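Local atomic coordinates of protein-glutamine deamidase Cif (Burkholderia pseudomallei, PDB entry 3GQM), a protein that deamidates a glutamine side chain of host NEDD8 to glutamate, so that cullin-RING ubiquitin ligases lose activity and the host cell cycle is blocked. Residues S48-R51 with V52-D56; T60-I63 with A64-P67. One frame throughout, in Å; residues are numbered along the deposited sequence.

Contact 1 of 2, residues S48-R51 with V52-D56; sequences SSNR and VMWND
N50 and W54, one helical turn apart, set a carboxamide against the rim of an indole. ND2 of N50 lies 3.7 Å from CD1 of W54, in the plane of the ring and at its edge, and the two side chains cross at about a right angle: amide and ring planes differ by 81°. With CG of N50 anti to the backbone N (chi1 -169°), the amide is carried outward from the helix to this edge. Its ND2 is gripped elsewhere, by the carbonyls of L44 and M100, which is consistent with a plain van der Waals approach to the indole. On one face of the same ring sits M53, whose CG lies 3.5 Å above the plane and over the six-membered ring; the indole thus has a neighbour at its edge and another over a face.

These residues form the last turn and the end of helix 47-53, where W54 is the first to leave helical backbone angles. Three i to i+4 bonds run through it, V52 N to S48 O, M53 N to S49 O, and W54 N to N50 O, the last at 2.9 Å with an N-H...O angle of 164°. The carbonyls that follow take other donors. A water donates to R51 O at 2.7 Å and to W54 O at 2.9 Å while accepting from N55 ND2, 2.8 Å away; R65 NH1 serves V52 O and, weakly, M53 O. CB of N55 also rests 3.5 Å from R51 O. The guanidinium of R51 turns back to E47 in a salt bridge, and M53 and W54 both pack on I111 of helix 104-116. The indole lies about 10 Å, side chain to side chain, from C104 and Q179, both inferred active-site residues.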
ATOM      1  N   SER A  48       9.453  16.358  -6.871  1.00 38.79           N
ATOM      2  CA  SER A  48       8.150  16.854  -6.519  1.00 38.49           C
ATOM      3  C   SER A  48       7.122  15.715  -6.414  1.00 37.03           C
ATOM      4  O   SER A  48       6.380  15.631  -5.444  1.00 36.86           O
ATOM      5  CB  SER A  48       7.729  17.951  -7.488  1.00 39.46           C
ATOM      6  OG  SER A  48       8.718  18.992  -7.487  1.00 41.95           O
ATOM      7  N   SER A  49       7.133  14.811  -7.382  1.00 35.65           N
ATOM      8  CA  SER A  49       6.233  13.643  -7.354  1.00 34.82           C
ATOM      9  C   SER A  49       6.480  12.795  -6.086  1.00 32.58           C
ATOM     10  O   SER A  49       5.539  12.504  -5.342  1.00 30.58           O
ATOM     11  CB  SER A  49       6.417  12.790  -8.622  1.00 34.43           C
ATOM     12  OG  SER A  49       5.843  13.466  -9.725  1.00 38.07           O
ATOM     13  N   ASN A  50       7.745  12.443  -5.853  1.00 31.91           N
ATOM     14  CA  ASN A  50       8.136  11.642  -4.690  1.00 32.11           C
ATOM     15  C   ASN A  50       7.623  12.222  -3.351  1.00 31.97           C
ATOM     16  O   ASN A  50       6.984  11.522  -2.566  1.00 32.09           O
ATOM     17  CB  ASN A  50       9.649  11.406  -4.681  1.00 31.98           C
ATOM     18  CG  ASN A  50      10.084  10.378  -3.653  1.00 32.64           C
ATOM     19  OD1 ASN A  50      10.189  10.686  -2.473  1.00 33.17           O
ATOM     20  ND2 ASN A  50      10.390   9.164  -4.097  1.00 28.51           N
ATOM     21  N   ARG A  51       7.903  13.491  -3.094  1.00 31.93           N
ATOM     22  CA  ARG A  51       7.480  14.165  -1.834  1.00 31.61           C
ATOM     23  C   ARG A  51       5.969  14.311  -1.670  1.00 30.56           C
ATOM     24  O   ARG A  51       5.428  14.202  -0.556  1.00 30.08           O
ATOM     25  CB  ARG A  51       8.123  15.552  -1.742  1.00 32.41           C
ATOM     26  CG  ARG A  51       9.628  15.490  -1.660  1.00 34.73           C
ATOM     27  CD  ARG A  51      10.172  16.592  -0.772  1.00 35.43           C
ATOM     28  NE  ARG A  51      11.470  17.047  -1.267  1.00 42.01           N
ATOM     29  CZ  ARG A  51      12.619  16.401  -1.093  1.00 44.08           C
ATOM     30  NH1 ARG A  51      12.652  15.258  -0.405  1.00 46.96           N
ATOM     31  NH2 ARG A  51      13.739  16.903  -1.606  1.00 42.59           N
ATOM     32  N   VAL A  52       5.284  14.587  -2.771  1.00 28.67           N
ATOM     33  CA  VAL A  52       3.828  14.645  -2.748  1.00 29.08           C
ATOM     34  C   VAL A  52       3.204  13.243  -2.504  1.00 28.12           C
ATOM     35  O   VAL A  52       2.255  13.109  -1.752  1.00 28.24           O
ATOM     36  CB  VAL A  52       3.273  15.358  -4.016  1.00 29.33           C
ATOM     37  CG1 VAL A  52       1.799  15.084  -4.209  1.00 28.83           C
ATOM     38  CG2 VAL A  52       3.526  16.907  -3.912  1.00 31.17           C
ATOM     39  N   MET A  53       3.779  12.214  -3.099  1.00 27.90           N
ATOM     40  CA  MET A  53       3.281  10.819  -2.942  1.00 28.21           C
ATOM     41  C   MET A  53       3.517  10.298  -1.499  1.00 27.62           C
ATOM     42  O   MET A  53       2.574   9.851  -0.845  1.00 27.80           O
ATOM     43  CB  MET A  53       3.952   9.897  -3.974  1.00 26.67           C
ATOM     44  CG  MET A  53       3.218   8.601  -4.271  1.00 29.93           C
ATOM     45  SD  MET A  53       1.463   8.903  -4.659  1.00 32.48           S
ATOM     46  CE  MET A  53       0.727   7.682  -3.580  1.00 31.49           C
ATOM     47  N   TRP A  54       4.751  10.415  -1.016  1.00 27.20           N
ATOM     48  CA  TRP A  54       5.172   9.794   0.229  1.00 28.83           C
ATOM     49  C   TRP A  54       5.315  10.858   1.325  1.00 31.32           C
ATOM     50  O   TRP A  54       6.381  11.402   1.571  1.00 34.59           O
ATOM     51  CB  TRP A  54       6.467   9.000   0.029  1.00 28.47           C
ATOM     52  CG  TRP A  54       6.467   8.060  -1.200  1.00 25.17           C
ATOM     53  CD1 TRP A  54       7.447   7.955  -2.160  1.00 25.77           C
ATOM     54  CD2 TRP A  54       5.435   7.116  -1.580  1.00 24.16           C
ATOM     55  NE1 TRP A  54       7.101   7.009  -3.093  1.00 24.62           N
ATOM     56  CE2 TRP A  54       5.877   6.469  -2.763  1.00 24.78           C
ATOM     57  CE3 TRP A  54       4.194   6.758  -1.034  1.00 18.48           C
ATOM     58  CZ2 TRP A  54       5.108   5.494  -3.420  1.00 20.16           C
ATOM     59  CZ3 TRP A  54       3.448   5.770  -1.660  1.00 17.92           C
ATOM     60  CH2 TRP A  54       3.915   5.139  -2.831  1.00 19.30           C
ATOM     61  N   ASN A  55       4.207  11.222   1.936  1.00 31.90           N
ATOM     62  CA  ASN A  55       4.232  12.228   2.972  1.00 32.16           C
ATOM     63  C   ASN A  55       3.263  11.648   3.984  1.00 31.17           C
ATOM     64  O   ASN A  55       2.349  10.904   3.609  1.00 29.45           O
ATOM     65  CB  ASN A  55       3.765  13.589   2.414  1.00 31.96           C
ATOM     66  CG  ASN A  55       3.853  14.706   3.447  1.00 34.30           C
ATOM     67  OD1 ASN A  55       2.906  14.938   4.181  1.00 37.94           O
ATOM     68  ND2 ASN A  55       5.006  15.355   3.546  1.00 34.53           N
ATOM     69  N   ASP A  56       3.475  11.933   5.255  1.00 31.24           N
ATOM     70  CA  ASP A  56       2.623  11.324   6.283  1.00 34.16           C
ATOM     71  C   ASP A  56       1.545  12.238   6.853  1.00 34.08           C
ATOM     72  O   ASP A  56       1.012  11.948   7.918  1.00 35.06           O
ATOM     73  CB  ASP A  56       3.461  10.732   7.415  1.00 34.65           C
ATOM     74  CG  ASP A  56       4.324  11.781   8.104  1.00 38.59           C
ATOM     75  OD1 ASP A  56       5.155  11.375   8.926  1.00 42.92           O
ATOM     76  OD2 ASP A  56       4.191  13.001   7.816  1.00 38.58           O
TER
HETATM   77  O   HOH W   1       6.820  14.270   1.773  1.00 36.16           O

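Contact 2 of 2, residues T60-I63 with A64-P67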
ATOM      1  N   THR A  60      -5.227  16.036   5.333  1.00 40.31           N
ATOM      2  CA  THR A  60      -5.264  16.896   4.135  1.00 38.97           C
ATOM      3  C   THR A  60      -5.260  16.048   2.825  1.00 37.59           C
ATOM      4  O   THR A  60      -4.729  14.934   2.805  1.00 36.38           O
ATOM      5  CB  THR A  60      -4.014  17.752   4.127  1.00 38.76           C
ATOM      6  OG1 THR A  60      -4.262  18.913   4.930  1.00 45.96           O
ATOM      7  CG2 THR A  60      -3.593  18.233   2.706  1.00 40.22           C
ATOM      8  N   LEU A  61      -5.840  16.586   1.755  1.00 36.01           N
ATOM      9  CA  LEU A  61      -5.945  15.874   0.475  1.00 35.36           C
ATOM     10  C   LEU A  61      -4.558  15.612   0.008  1.00 34.56           C
ATOM     11  O   LEU A  61      -3.723  16.541   0.043  1.00 34.00           O
ATOM     12  CB  LEU A  61      -6.629  16.724  -0.604  1.00 35.36           C
ATOM     13  CG  LEU A  61      -8.162  16.733  -0.700  1.00 35.43           C
ATOM     14  CD1 LEU A  61      -8.530  17.683  -1.806  1.00 32.63           C
ATOM     15  CD2 LEU A  61      -8.789  15.313  -0.953  1.00 30.67           C
ATOM     16  N   LEU A  62      -4.301  14.380  -0.449  1.00 32.29           N
ATOM     17  CA  LEU A  62      -3.001  14.098  -1.052  1.00 32.58           C
ATOM     18  C   LEU A  62      -2.611  15.155  -2.087  1.00 32.06           C
ATOM     19  O   LEU A  62      -1.473  15.660  -2.066  1.00 31.80           O
ATOM     20  CB  LEU A  62      -2.912  12.677  -1.652  1.00 31.05           C
ATOM     21  CG  LEU A  62      -1.508  12.186  -2.095  1.00 30.81           C
ATOM     22  CD1 LEU A  62      -1.418  10.611  -1.908  1.00 25.69           C
ATOM     23  CD2 LEU A  62      -1.113  12.564  -3.530  1.00 27.66           C
ATOM     24  N   ILE A  63      -3.539  15.498  -2.989  1.00 33.19           N
ATOM     25  CA  ILE A  63      -3.163  16.347  -4.128  1.00 34.44           C
ATOM     26  C   ILE A  63      -3.068  17.799  -3.701  1.00 34.57           C
ATOM     27  O   ILE A  63      -2.602  18.605  -4.454  1.00 35.82           O
ATOM     28  CB  ILE A  63      -4.145  16.227  -5.336  1.00 34.65           C
ATOM     29  CG1 ILE A  63      -5.577  16.530  -4.859  1.00 35.85           C
ATOM     30  CG2 ILE A  63      -3.991  14.838  -6.037  1.00 34.19           C
ATOM     31  CD1 ILE A  63      -6.563  16.765  -5.965  1.00 42.33           C
ATOM     32  N   ALA A  64      -3.518  18.132  -2.497  1.00 35.40           N
ATOM     33  CA  ALA A  64      -3.310  19.488  -1.997  1.00 36.22           C
ATOM     34  C   ALA A  64      -1.921  19.705  -1.440  1.00 37.10           C
ATOM     35  O   ALA A  64      -1.613  20.837  -1.020  1.00 38.03           O
ATOM     36  CB  ALA A  64      -4.366  19.873  -0.964  1.00 35.40           C
ATOM     37  N   ARG A  65      -1.085  18.652  -1.420  1.00 36.19           N
ATOM     38  CA  ARG A  65       0.297  18.768  -0.936  1.00 35.32           C
ATOM     39  C   ARG A  65       1.210  19.625  -1.816  1.00 35.76           C
ATOM     40  O   ARG A  65       1.363  19.379  -3.016  1.00 36.11           O
ATOM     41  CB  ARG A  65       0.955  17.389  -0.742  1.00 33.76           C
ATOM     42  CG  ARG A  65       0.312  16.556   0.376  1.00 32.91           C
ATOM     43  CD  ARG A  65       0.748  15.112   0.282  1.00 27.61           C
ATOM     44  NE  ARG A  65       0.153  14.306   1.354  1.00 26.17           N
ATOM     45  CZ  ARG A  65       0.311  12.997   1.478  1.00 23.45           C
ATOM     46  NH1 ARG A  65       1.056  12.300   0.583  1.00 22.37           N
ATOM     47  NH2 ARG A  65      -0.257  12.390   2.502  1.00 22.80           N
ATOM     48  N   ASP A  66       1.889  20.579  -1.188  1.00 36.11           N
ATOM     49  CA  ASP A  66       2.765  21.500  -1.899  1.00 36.39           C
ATOM     50  C   ASP A  66       4.173  21.018  -1.746  1.00 35.76           C
ATOM     51  O   ASP A  66       4.663  21.026  -0.646  1.00 35.71           O
ATOM     52  CB  ASP A  66       2.672  22.879  -1.252  1.00 37.79           C
ATOM     53  CG  ASP A  66       3.222  23.994  -2.140  1.00 40.59           C
ATOM     54  OD1 ASP A  66       4.008  23.738  -3.095  1.00 41.77           O
ATOM     55  OD2 ASP A  66       2.834  25.151  -1.863  1.00 47.77           O
ATOM     56  N   PRO A  67       4.822  20.601  -2.842  1.00 35.27           N
ATOM     57  CA  PRO A  67       6.173  20.069  -2.788  1.00 36.38           C
ATOM     58  C   PRO A  67       7.243  21.110  -2.385  1.00 37.33           C
ATOM     59  O   PRO A  67       8.242  20.715  -1.798  1.00 37.63           O
ATOM     60  CB  PRO A  67       6.429  19.560  -4.209  1.00 36.23           C
ATOM     61  CG  PRO A  67       5.489  20.329  -5.085  1.00 36.33           C
ATOM     62  CD  PRO A  67       4.284  20.640  -4.217  1.00 36.30           C
TER
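Two successive i to i+3 bonds, A64 N to L61 O at 3.0 Å and R65 N to L62 O at 3.1 Å, fold the chain into a short 3-10 turn between T60 and P67. Their geometry differs: the N-H...O angle is 136° at A64 but 159° at R65, so only the A64 bond is markedly bent. In each case the donor stands well above the plane of the accepting carbonyl, 65° out of it at L61, and not on a lone pair. From R65 onward the backbone runs extended to D66, the N-cap residue of the following helix.

Among the side chains, R65 and L62 carry the buried side. R65 is extended from CG to NE, its CG only 3.2 Å from L62 O, and this reach brings the guanidinium under L62. CG of L62 lies over one face of that flat group, 3.7 Å from NH1. Contact here is aliphatic carbon on a planar cation. NE has no partner in the model although the contact buries it, whereas NH1 and NH2 are well supplied: NH1 donates to V52 O, and NH2 to R57 O and N110 OD1. On the other flank the methyl of A64 meets CB of L61 at 3.9 Å, with CG2 of T60 at 4.1 Å from the same methyl, a light apolar patch on an exposed residue.

The turn belongs to the connection from helix 47-53 to helix 67-80. The side chain of L62 touches V52 and M53 of helix 47-53, N110 and L114 of helix 104-116, and V272 of helix 262-273; I63 rests on N268 and Y271 of that last helix.

Overall arrangement
Contact 1 is the more buried of the two, six of its eight touching residues being enclosed; contact 2 is partly buried, its A64 lying exposed. Their centres are 9 Å apart, in series along the chain, and they meet directly: R65 of contact 2 ties the turn to the helix end of contact 1, while CD of P67 packs on CG2 of V52 at 3.8 Å. Both also lean on helix 104-116. Their chemistry differs accordingly: i to i+4 bonds, an aromatic ring and a water at the helix end in contact 1, where R51 pairs with E47, against i to i+3 bonds in contact 2, where the R65 guanidinium lies against L62 and bonds to carbonyls.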